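PDB 5A8U: polyhedrin from Orgyia pseudotsugata cypovirus 5, which forms the crystalline matrix of the viral occlusion bodies, the polyhedra that protect virus particles outside the host until insect larvae eat them. Local coordinates for residues V35-T39 and L62-P66. Residues are numbered along the deposited sequence; the frame is centred on the assembly and turned at random.
Sequences VLKYT and LMKFP
The hydroxyl of Y38 reaches the last carbonyl of the short helix 60-63: OH donates to M63 O at 2.7 Å. The oxygen lies near the plane of the Y38 ring, at its edge, whereas seen from the acceptor the donor stands above the carbonyl plane, 38° out of it, and so misses the lone-pair directions. Y38 OH is also hydrogen-bonded to Q44 NE2, and the same nitrogen hydrogen-bonds K64 O, so Q44 ties the tyrosine to the chain leaving the helix. One face of the Y38 ring is taken by F65. The closest atom is the methylene: F65 CB sits 3.9 Å from the ring centroid and 21° off the ring normal, a CH-pi contact displaced toward the hydroxyl end. The same CB is 3.7 Å from Y38 CZ. With CG anti to the backbone N, the phenyl ring of F65 is carried beyond this methylene and turns an edge toward the same tyrosine; the ring planes meet at 51°, a tilted edge-to-face pair. On the other side of the hydroxyl bond, L36 splits its two methyls between backbone and side chain. Its CD1 lies 3.5 Å from M63 O, the oxygen that accepts the tyrosine proton, while CD2 meets the M63 methyl CE at 3.7 Å. Bends at chi2 and chi3 fold the thioether back to bring CE there, and the two side chains cross at about a right angle. Most of the touching residues are buried. The arrangement is the C-terminal end of a short helix packed against the end of an inner strand, 30-37, which lies between strands 109-115 and 43-50 in the six-stranded antiparallel sheet of polyhedrin: L36 of that strand and Y38, two residues further along, meet the chain as it leaves helix 60-63.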
# COMPACT_ATOMS: atom_id res chain seq x y z
N VAL A 35 -2.47 18.08 -2.23
CA VAL A 35 -3.48 18.83 -1.51
C VAL A 35 -4.73 18.93 -2.37
O VAL A 35 -4.69 19.54 -3.43
CB VAL A 35 -3.02 20.24 -1.16
CG1 VAL A 35 -4.09 20.93 -0.30
CG2 VAL A 35 -1.72 20.20 -0.38
N LEU A 36 -5.81 18.33 -1.91
CA LEU A 36 -7.05 18.33 -2.69
C LEU A 36 -7.97 19.42 -2.19
O LEU A 36 -8.10 19.60 -0.98
CB LEU A 36 -7.75 16.98 -2.56
CG LEU A 36 -6.87 15.85 -3.12
CD1 LEU A 36 -7.39 14.51 -2.66
CD2 LEU A 36 -6.88 15.92 -4.65
N LYS A 37 -8.61 20.14 -3.11
CA LYS A 37 -9.43 21.28 -2.70
C LYS A 37 -10.89 21.03 -3.04
O LYS A 37 -11.20 20.55 -4.14
CB LYS A 37 -8.94 22.54 -3.41
CG LYS A 37 -7.43 22.75 -3.27
CD LYS A 37 -7.07 24.18 -3.64
CE LYS A 37 -7.64 25.14 -2.60
NZ LYS A 37 -7.23 26.55 -2.86
N TYR A 38 -11.77 21.37 -2.09
CA TYR A 38 -13.20 21.11 -2.21
C TYR A 38 -13.95 22.43 -2.15
O TYR A 38 -13.45 23.41 -1.62
CB TYR A 38 -13.69 20.15 -1.10
CG TYR A 38 -12.90 18.86 -1.16
CD1 TYR A 38 -11.67 18.76 -0.51
CD2 TYR A 38 -13.34 17.78 -1.91
CE1 TYR A 38 -10.91 17.63 -0.60
CE2 TYR A 38 -12.58 16.63 -2.01
CZ TYR A 38 -11.37 16.56 -1.34
OH TYR A 38 -10.62 15.44 -1.42
N THR A 39 -15.14 22.45 -2.74
CA THR A 39 -15.86 23.71 -2.91
C THR A 39 -16.43 24.26 -1.60
O THR A 39 -16.86 25.41 -1.56
CB THR A 39 -16.99 23.57 -3.95
OG1 THR A 39 -17.88 22.53 -3.56
CG2 THR A 39 -16.37 23.23 -5.31
N LEU A 62 -9.99 7.70 -2.23
CA LEU A 62 -9.17 8.66 -1.48
C LEU A 62 -9.14 10.07 -2.08
O LEU A 62 -8.77 11.02 -1.40
CB LEU A 62 -7.75 8.12 -1.28
CG LEU A 62 -7.69 6.89 -0.35
CD1 LEU A 62 -6.25 6.46 -0.11
CD2 LEU A 62 -8.38 7.17 0.97
N MET A 63 -9.52 10.22 -3.35
CA MET A 63 -9.58 11.56 -3.94
C MET A 63 -10.76 12.35 -3.39
O MET A 63 -10.72 13.57 -3.31
CB MET A 63 -9.70 11.48 -5.47
CG MET A 63 -8.46 10.93 -6.16
SD MET A 63 -7.04 12.07 -6.10
CE MET A 63 -7.63 13.36 -7.22
N LYS A 64 -11.84 11.64 -3.06
CA LYS A 64 -13.04 12.26 -2.51
C LYS A 64 -12.92 12.55 -1.02
O LYS A 64 -12.04 12.05 -0.32
CB LYS A 64 -14.28 11.39 -2.78
CG LYS A 64 -14.34 10.14 -1.93
CD LYS A 64 -15.58 9.31 -2.26
CE LYS A 64 -15.80 8.22 -1.25
NZ LYS A 64 -16.48 8.71 -0.02
N PHE A 65 -13.81 13.41 -0.54
CA PHE A 65 -13.98 13.65 0.89
C PHE A 65 -15.47 13.53 1.21
O PHE A 65 -16.31 13.92 0.39
CB PHE A 65 -13.47 15.04 1.27
CG PHE A 65 -13.66 15.35 2.72
CD1 PHE A 65 -12.75 14.86 3.65
CD2 PHE A 65 -14.75 16.08 3.15
CE1 PHE A 65 -12.93 15.11 5.01
CE2 PHE A 65 -14.93 16.34 4.50
CZ PHE A 65 -14.01 15.86 5.43
N PRO A 66 -15.82 12.94 2.37
CA PRO A 66 -14.95 12.23 3.31
C PRO A 66 -14.57 10.86 2.75
O PRO A 66 -14.99 10.51 1.65
CB PRO A 66 -15.84 12.10 4.56
CG PRO A 66 -17.25 12.02 3.99
CD PRO A 66 -17.23 12.97 2.82